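Local coordinates for FYVE-finger-containing Rab5 effector protein rabenosyn-5 (Homo sapiens, PDB 1Z0J) that probably acts as a Rab5 effector, binding Rab GTPases through a minimal Rab-binding domain, at residues 9-22 with 43-55. Sequence-based numbering, arbitrary orientation.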
ATOM      1  N   ILE B   9     -19.218  -0.467  -1.636  1.00 30.30           N
ATOM      2  CA  ILE B   9     -18.660  -1.224  -0.477  1.00 29.70           C
ATOM      3  C   ILE B   9     -19.799  -1.800   0.359  1.00 31.33           C
ATOM      4  O   ILE B   9     -20.714  -1.069   0.747  1.00 32.42           O
ATOM      5  CB  ILE B   9     -17.765  -0.320   0.423  1.00 28.39           C
ATOM      6  CG1 ILE B   9     -16.740   0.441  -0.426  1.00 28.92           C
ATOM      7  CG2 ILE B   9     -17.084  -1.145   1.530  1.00 27.82           C
ATOM      8  CD1 ILE B   9     -16.141   1.668   0.253  1.00 29.40           C
ATOM      9  N   GLU B  10     -19.745  -3.104   0.632  1.00 30.92           N
ATOM     10  CA  GLU B  10     -20.696  -3.736   1.550  1.00 30.15           C
ATOM     11  C   GLU B  10     -20.761  -2.899   2.821  1.00 29.87           C
ATOM     12  O   GLU B  10     -19.737  -2.651   3.464  1.00 27.90           O
ATOM     13  CB  GLU B  10     -20.284  -5.165   1.859  1.00 32.93           C
ATOM     14  N   GLU B  11     -21.963  -2.445   3.166  1.00 28.35           N
ATOM     15  CA  GLU B  11     -22.132  -1.414   4.192  1.00 27.87           C
ATOM     16  C   GLU B  11     -21.494  -1.742   5.541  1.00 28.74           C
ATOM     17  O   GLU B  11     -20.877  -0.877   6.162  1.00 27.54           O
ATOM     18  CB  GLU B  11     -23.609  -1.041   4.363  1.00 29.28           C
ATOM     19  CG  GLU B  11     -23.799   0.270   5.106  1.00 29.33           C
ATOM     20  CD  GLU B  11     -25.184   0.855   4.950  1.00 28.65           C
ATOM     21  OE1 GLU B  11     -25.753   1.268   5.977  1.00 33.49           O
ATOM     22  OE2 GLU B  11     -25.696   0.913   3.809  1.00 24.35           O
ATOM     23  N   GLU B  12     -21.637  -2.991   5.979  1.00 28.49           N
ATOM     24  CA  GLU B  12     -21.069  -3.442   7.249  1.00 28.60           C
ATOM     25  C   GLU B  12     -19.533  -3.378   7.264  1.00 27.39           C
ATOM     26  O   GLU B  12     -18.935  -3.087   8.300  1.00 27.18           O
ATOM     27  CB  GLU B  12     -21.565  -4.855   7.586  1.00 29.72           C
ATOM     28  CG  GLU B  12     -21.062  -5.430   8.918  1.00 33.97           C
ATOM     29  CD  GLU B  12     -21.502  -4.626  10.134  1.00 39.26           C
ATOM     30  OE1 GLU B  12     -22.654  -4.138  10.161  1.00 48.77           O
ATOM     31  OE2 GLU B  12     -20.689  -4.490  11.072  1.00 49.26           O
ATOM     32  N   LEU B  13     -18.912  -3.649   6.117  1.00 27.51           N
ATOM     33  CA  LEU B  13     -17.456  -3.550   5.981  1.00 23.01           C
ATOM     34  C   LEU B  13     -16.981  -2.099   6.072  1.00 23.98           C
ATOM     35  O   LEU B  13     -15.931  -1.815   6.647  1.00 21.19           O
ATOM     36  CB  LEU B  13     -16.986  -4.178   4.669  1.00 25.13           C
ATOM     37  CG  LEU B  13     -17.331  -5.647   4.397  1.00 27.94           C
ATOM     38  CD1 LEU B  13     -16.777  -6.046   3.052  1.00 28.26           C
ATOM     39  CD2 LEU B  13     -16.812  -6.579   5.491  1.00 32.19           C
ATOM     40  N   LEU B  14     -17.768  -1.187   5.508  1.00 23.63           N
ATOM     41  CA  LEU B  14     -17.469   0.235   5.586  1.00 23.22           C
ATOM     42  C   LEU B  14     -17.589   0.730   7.028  1.00 19.88           C
ATOM     43  O   LEU B  14     -16.729   1.461   7.520  1.00 19.93           O
ATOM     44  CB  LEU B  14     -18.387   1.018   4.648  1.00 23.72           C
ATOM     45  CG  LEU B  14     -18.150   2.514   4.455  1.00 21.40           C
ATOM     46  CD1 LEU B  14     -16.688   2.834   4.169  1.00 25.91           C
ATOM     47  CD2 LEU B  14     -19.028   3.002   3.324  1.00 21.49           C
ATOM     48  N   LEU B  15     -18.649   0.306   7.712  1.00 19.39           N
ATOM     49  CA  LEU B  15     -18.835   0.660   9.116  1.00 20.37           C
ATOM     50  C   LEU B  15     -17.704   0.120   9.998  1.00 20.90           C
ATOM     51  O   LEU B  15     -17.259   0.788  10.932  1.00 20.26           O
ATOM     52  CB  LEU B  15     -20.200   0.173   9.626  1.00 24.61           C
ATOM     53  CG  LEU B  15     -21.465   0.797   9.023  1.00 26.13           C
ATOM     54  CD1 LEU B  15     -22.695  -0.032   9.377  1.00 29.09           C
ATOM     55  CD2 LEU B  15     -21.643   2.233   9.489  1.00 30.74           C
ATOM     56  N   GLN B  16     -17.230  -1.087   9.691  1.00 21.95           N
ATOM     57  CA  GLN B  16     -16.125  -1.688  10.446  1.00 21.01           C
ATOM     58  C   GLN B  16     -14.797  -0.938  10.258  1.00 19.97           C
ATOM     59  O   GLN B  16     -14.039  -0.769  11.213  1.00 19.75           O
ATOM     60  CB  GLN B  16     -15.966  -3.166  10.098  1.00 21.31           C
ATOM     61  N   GLN B  17     -14.531  -0.481   9.035  1.00 18.72           N
ATOM     62  CA  GLN B  17     -13.303   0.279   8.764  1.00 16.76           C
ATOM     63  C   GLN B  17     -13.329   1.661   9.425  1.00 17.62           C
ATOM     64  O   GLN B  17     -12.299   2.150   9.895  1.00 16.52           O
ATOM     65  CB  GLN B  17     -13.024   0.371   7.258  1.00 16.48           C
ATOM     66  CG  GLN B  17     -11.721   1.120   6.883  1.00 16.10           C
ATOM     67  CD  GLN B  17     -10.432   0.469   7.399  1.00 15.45           C
ATOM     68  OE1 GLN B  17     -10.440  -0.648   7.934  1.00 15.75           O
ATOM     69  NE2 GLN B  17      -9.313   1.180   7.243  1.00 14.08           N
ATOM     70  N   ILE B  18     -14.517   2.271   9.476  1.00 18.28           N
ATOM     71  CA  ILE B  18     -14.720   3.512  10.229  1.00 19.88           C
ATOM     72  C   ILE B  18     -14.329   3.273  11.689  1.00 19.74           C
ATOM     73  O   ILE B  18     -13.570   4.046  12.270  1.00 20.12           O
ATOM     74  CB  ILE B  18     -16.190   4.024  10.102  1.00 19.98           C
ATOM     75  CG1 ILE B  18     -16.416   4.649   8.721  1.00 22.37           C
ATOM     76  CG2 ILE B  18     -16.531   5.034  11.206  1.00 22.37           C
ATOM     77  CD1 ILE B  18     -17.871   4.936   8.383  1.00 18.89           C
ATOM     78  N   ASP B  19     -14.825   2.176  12.257  1.00 21.92           N
ATOM     79  CA  ASP B  19     -14.458   1.785  13.613  1.00 23.87           C
ATOM     80  C   ASP B  19     -12.952   1.504  13.736  1.00 24.47           C
ATOM     81  O   ASP B  19     -12.341   1.855  14.740  1.00 22.27           O
ATOM     82  CB  ASP B  19     -15.298   0.592  14.091  1.00 26.00           C
ATOM     83  CG  ASP B  19     -16.749   0.972  14.394  1.00 28.76           C
ATOM     84  OD1 ASP B  19     -17.079   2.178  14.382  1.00 29.50           O
ATOM     85  OD2 ASP B  19     -17.563   0.057  14.649  1.00 31.61           O
ATOM     86  N   ASN B  20     -12.355   0.903  12.704  1.00 19.91           N
ATOM     87  CA  ASN B  20     -10.905   0.678  12.678  1.00 21.71           C
ATOM     88  C   ASN B  20     -10.092   1.984  12.688  1.00 20.34           C
ATOM     89  O   ASN B  20      -9.151   2.130  13.467  1.00 19.87           O
ATOM     90  CB  ASN B  20     -10.528  -0.199  11.476  1.00 19.13           C
ATOM     91  CG  ASN B  20      -9.108  -0.745  11.557  1.00 20.33           C
ATOM     92  OD1 ASN B  20      -8.590  -1.032  12.637  1.00 23.48           O
ATOM     93  ND2 ASN B  20      -8.474  -0.900  10.399  1.00 18.75           N
ATOM     94  N   ILE B  21     -10.457   2.936  11.827  1.00 18.61           N
ATOM     95  CA  ILE B  21      -9.788   4.243  11.800  1.00 19.93           C
ATOM     96  C   ILE B  21      -9.994   5.022  13.111  1.00 21.11           C
ATOM     97  O   ILE B  21      -9.073   5.694  13.581  1.00 20.46           O
ATOM     98  CB  ILE B  21     -10.192   5.094  10.550  1.00 18.21           C
ATOM     99  CG1 ILE B  21      -9.769   4.388   9.247  1.00 14.91           C
ATOM    100  CG2 ILE B  21      -9.620   6.515  10.617  1.00 20.65           C
ATOM    101  CD1 ILE B  21      -8.267   4.092   9.097  1.00 16.03           C
ATOM    102  N   LYS B  22     -11.189   4.908  13.694  1.00 22.74           N
ATOM    103  CA  LYS B  22     -11.470   5.478  15.020  1.00 24.84           C
ATOM    104  C   LYS B  22     -10.545   4.902  16.093  1.00 26.09           C
ATOM    105  O   LYS B  22     -10.151   5.611  17.012  1.00 25.91           O
ATOM    106  CB  LYS B  22     -12.940   5.282  15.410  1.00 23.55           C
ATOM    107  CG  LYS B  22     -13.886   6.273  14.746  1.00 28.82           C
ATOM    108  CD  LYS B  22     -15.332   6.036  15.154  1.00 33.51           C
ATOM    109  CE  LYS B  22     -16.255   7.053  14.497  1.00 37.43           C
ATOM    110  NZ  LYS B  22     -17.672   6.895  14.933  1.00 41.46           N
ATOM    111  N   ASN B  43      -9.010  10.632   6.527  1.00 16.03           N
ATOM    112  CA  ASN B  43      -9.515   9.346   6.043  1.00 15.91           C
ATOM    113  C   ASN B  43     -10.887   9.019   6.640  1.00 15.27           C
ATOM    114  O   ASN B  43     -11.783   8.538   5.940  1.00 14.88           O
ATOM    115  CB  ASN B  43      -8.523   8.221   6.354  1.00 15.16           C
ATOM    116  CG  ASN B  43      -8.883   6.941   5.650  1.00 13.44           C
ATOM    117  OD1 ASN B  43      -9.257   5.957   6.277  1.00 13.58           O
ATOM    118  ND2 ASN B  43      -8.802   6.958   4.325  1.00 15.54           N
ATOM    119  N   LEU B  44     -11.050   9.282   7.931  1.00 16.11           N
ATOM    120  CA  LEU B  44     -12.343   9.117   8.586  1.00 17.46           C
ATOM    121  C   LEU B  44     -13.429   9.944   7.887  1.00 18.77           C
ATOM    122  O   LEU B  44     -14.515   9.443   7.608  1.00 15.48           O
ATOM    123  CB  LEU B  44     -12.258   9.486  10.075  1.00 18.20           C
ATOM    124  CG  LEU B  44     -13.536   9.314  10.903  1.00 19.91           C
ATOM    125  CD1 LEU B  44     -13.970   7.853  10.943  1.00 24.68           C
ATOM    126  CD2 LEU B  44     -13.349   9.861  12.312  1.00 24.21           C
ATOM    127  N   ARG B  45     -13.119  11.202   7.585  1.00 17.90           N
ATOM    128  CA  ARG B  45     -14.055  12.071   6.875  1.00 20.02           C
ATOM    129  C   ARG B  45     -14.456  11.476   5.524  1.00 18.18           C
ATOM    130  O   ARG B  45     -15.630  11.499   5.136  1.00 16.66           O
ATOM    131  CB  ARG B  45     -13.457  13.465   6.692  1.00 20.40           C
ATOM    132  CG  ARG B  45     -13.444  14.299   7.971  1.00 24.85           C
ATOM    133  CD  ARG B  45     -13.151  15.760   7.672  1.00 28.28           C
ATOM    134  NE  ARG B  45     -12.691  16.484   8.856  1.00 33.65           N
ATOM    135  CZ  ARG B  45     -11.419  16.773   9.119  1.00 36.25           C
ATOM    136  NH1 ARG B  45     -10.455  16.405   8.285  1.00 40.74           N
ATOM    137  NH2 ARG B  45     -11.109  17.438  10.225  1.00 38.85           N
ATOM    138  N   GLU B  46     -13.483  10.914   4.819  1.00 16.77           N
ATOM    139  CA  GLU B  46     -13.734  10.319   3.510  1.00 17.36           C
ATOM    140  C   GLU B  46     -14.596   9.060   3.588  1.00 14.88           C
ATOM    141  O   GLU B  46     -15.488   8.859   2.757  1.00 16.96           O
ATOM    142  CB  GLU B  46     -12.416  10.065   2.777  1.00 20.71           C
ATOM    143  CG  GLU B  46     -11.826  11.354   2.205  1.00 27.17           C
ATOM    144  CD  GLU B  46     -10.310  11.405   2.243  1.00 33.04           C
ATOM    145  OE1 GLU B  46      -9.668  10.341   2.364  1.00 36.17           O
ATOM    146  OE2 GLU B  46      -9.759  12.524   2.145  1.00 36.42           O
ATOM    147  N   LEU B  47     -14.334   8.215   4.585  1.00 14.38           N
ATOM    148  CA  LEU B  47     -15.153   7.030   4.811  1.00 13.55           C
ATOM    149  C   LEU B  47     -16.593   7.416   5.138  1.00 14.12           C
ATOM    150  O   LEU B  47     -17.537   6.805   4.623  1.00 14.25           O
ATOM    151  CB  LEU B  47     -14.567   6.174   5.937  1.00 14.80           C
ATOM    152  CG  LEU B  47     -13.193   5.532   5.710  1.00 14.33           C
ATOM    153  CD1 LEU B  47     -12.685   4.933   7.003  1.00 14.88           C
ATOM    154  CD2 LEU B  47     -13.227   4.477   4.597  1.00 17.49           C
ATOM    155  N   LYS B  48     -16.765   8.431   5.984  1.00 14.17           N
ATOM    156  CA  LYS B  48     -18.099   8.912   6.342  1.00 16.32           C
ATOM    157  C   LYS B  48     -18.848   9.503   5.141  1.00 14.99           C
ATOM    158  O   LYS B  48     -20.052   9.298   4.996  1.00 16.47           O
ATOM    159  CB  LYS B  48     -18.012   9.924   7.487  1.00 16.66           C
ATOM    160  CG  LYS B  48     -17.699   9.296   8.835  1.00 17.10           C
ATOM    161  CD  LYS B  48     -17.635  10.342   9.944  1.00 23.82           C
ATOM    162  CE  LYS B  48     -17.630   9.684  11.316  1.00 31.43           C
ATOM    163  NZ  LYS B  48     -17.787  10.672  12.420  1.00 36.95           N
ATOM    164  N   HIS B  49     -18.135  10.212   4.268  1.00 15.53           N
ATOM    165  CA  HIS B  49     -18.723  10.747   3.033  1.00 16.19           C
ATOM    166  C   HIS B  49     -19.209   9.624   2.120  1.00 17.88           C
ATOM    167  O   HIS B  49     -20.311   9.689   1.566  1.00 16.16           O
ATOM    168  CB  HIS B  49     -17.722  11.640   2.288  1.00 17.30           C
ATOM    169  CG  HIS B  49     -18.250  12.209   1.004  1.00 20.09           C
ATOM    170  ND1 HIS B  49     -18.117  11.565  -0.208  1.00 27.36           N
ATOM    171  CD2 HIS B  49     -18.911  13.362   0.747  1.00 25.83           C
ATOM    172  CE1 HIS B  49     -18.674  12.296  -1.156  1.00 22.30           C
ATOM    173  NE2 HIS B  49     -19.160  13.393  -0.603  1.00 22.78           N
ATOM    174  N   THR B  50     -18.386   8.593   1.967  1.00 15.87           N
ATOM    175  CA  THR B  50     -18.764   7.426   1.173  1.00 16.69           C
ATOM    176  C   THR B  50     -19.995   6.724   1.755  1.00 14.08           C
ATOM    177  O   THR B  50     -20.878   6.292   1.003  1.00 14.91           O
ATOM    178  CB  THR B  50     -17.588   6.442   1.036  1.00 20.29           C
ATOM    179  OG1 THR B  50     -16.491   7.113   0.408  1.00 23.84           O
ATOM    180  CG2 THR B  50     -17.980   5.230   0.201  1.00 21.70           C
ATOM    181  N   LEU B  51     -20.051   6.603   3.081  1.00 13.02           N
ATOM    182  CA  LEU B  51     -21.215   6.024   3.757  1.00 14.69           C
ATOM    183  C   LEU B  51     -22.489   6.832   3.500  1.00 15.29           C
ATOM    184  O   LEU B  51     -23.542   6.271   3.167  1.00 14.57           O
ATOM    185  CB  LEU B  51     -20.967   5.881   5.264  1.00 15.17           C
ATOM    186  CG  LEU B  51     -22.122   5.279   6.075  1.00 17.05           C
ATOM    187  CD1 LEU B  51     -22.436   3.833   5.671  1.00 21.97           C
ATOM    188  CD2 LEU B  51     -21.821   5.356   7.562  1.00 21.95           C
ATOM    189  N   ALA B  52     -22.387   8.150   3.626  1.00 14.95           N
ATOM    190  CA  ALA B  52     -23.524   9.029   3.368  1.00 13.93           C
ATOM    191  C   ALA B  52     -23.992   8.927   1.911  1.00 16.02           C
ATOM    192  O   ALA B  52     -25.199   8.998   1.618  1.00 16.33           O
ATOM    193  CB  ALA B  52     -23.161  10.462   3.733  1.00 17.27           C
ATOM    194  N   LYS B  53     -23.044   8.744   0.998  1.00 15.32           N
ATOM    195  CA  LYS B  53     -23.354   8.556  -0.415  1.00 15.02           C
ATOM    196  C   LYS B  53     -24.087   7.235  -0.658  1.00 16.34           C
ATOM    197  O   LYS B  53     -25.057   7.182  -1.418  1.00 16.14           O
ATOM    198  CB  LYS B  53     -22.066   8.629  -1.238  1.00 18.48           C
ATOM    199  CG  LYS B  53     -22.265   8.675  -2.748  1.00 19.73           C
ATOM    200  CD  LYS B  53     -20.945   8.864  -3.496  1.00 24.34           C
ATOM    201  CE  LYS B  53     -20.023   7.660  -3.338  1.00 28.98           C
ATOM    202  NZ  LYS B  53     -18.812   7.787  -4.195  1.00 34.35           N
ATOM    203  N   GLN B  54     -23.636   6.173  -0.002  1.00 14.32           N
ATOM    204  CA  GLN B  54     -24.280   4.871  -0.168  1.00 16.12           C
ATOM    205  C   GLN B  54     -25.705   4.862   0.368  1.00 14.28           C
ATOM    206  O   GLN B  54     -26.551   4.088  -0.104  1.00 15.74           O
ATOM    207  CB  GLN B  54     -23.428   3.774   0.458  1.00 16.69           C
ATOM    208  CG  GLN B  54     -22.147   3.555  -0.340  1.00 21.23           C
ATOM    209  CD  GLN B  54     -21.394   2.306   0.042  1.00 24.08           C
ATOM    210  OE1 GLN B  54     -21.884   1.469   0.802  1.00 27.17           O
ATOM    211  NE2 GLN B  54     -20.191   2.164  -0.501  1.00 23.37           N
ATOM    212  N   LYS B  55     -25.975   5.746   1.324  1.00 14.33           N
ATOM    213  CA  LYS B  55     -27.318   5.931   1.866  1.00 14.50           C
ATOM    214  C   LYS B  55     -28.171   6.928   1.074  1.00 14.35           C
ATOM    215  O   LYS B  55     -29.320   7.176   1.428  1.00 15.22           O
ATOM    216  CB  LYS B  55     -27.253   6.325   3.344  1.00 15.44           C
ATOM    217  CG  LYS B  55     -26.780   5.171   4.239  1.00 19.17           C
ATOM    218  CD  LYS B  55     -26.809   5.550   5.712  1.00 20.89           C
ATOM    219  CE  LYS B  55     -26.514   4.357   6.613  1.00 22.80           C
ATOM    220  NZ  LYS B  55     -27.612   3.335   6.630  1.00 18.38           N
TER
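Leu-14 and Leu-51 face each other where helices 11-22 and 43-54 run antiparallel, their axes 9.8 Å apart at closest and their directions at 163°. The packing is knobs-into-holes, worked from both sides: Leu-14 drops among Leu-47, Thr-50, Leu-51 and Gln-54, while Leu-47 enters the hole formed by Leu-14, Gln-17, Ile-18 and Ile-21. These two leucines slide past each other in opposite directions, Leu-14 CD1 lying 3.9 Å from Leu-47 CD2. The other methyl, Leu-14 CD2, rests over the backbone of Leu-51, 3.8 Å from its N. One turn on, Ile-18 divides its branches: CG1 packs 3.7 Å from Leu-47 CB, CG2 turns to Leu-44 CD1, and CD1 reaches Leu-51 CD2. In Leu-51, chi1 (-180°) directs CG and chi2 (64°) then splits the methyls, CD2 meeting Leu-15 CD2 at 3.7 Å and CD1 lying against Glu-11 CG. Beyond that methylene the extended Glu-11 chain carries its carboxylate to Lys-55, whose NZ donates to OE1 at 2.9 Å from the syn side; this salt bridge ties the start of one helix to the end of the other. Lys-22 and Lys-48, by contrast, bring their like-charged NZ atoms to 4.5 Å. On another flank, Gln-17 NE2 and Asn-43 OD1 each hydrogen-bond an aromatic side chain of the other protein's chain, and Gln-17 NE2 also its backbone, while Thr-50 packs on an apolar side chain there. The contact thus packs together the terminal halves of helices 11-30 and 34-54, away from the turn that joins them into a two-helix hairpin.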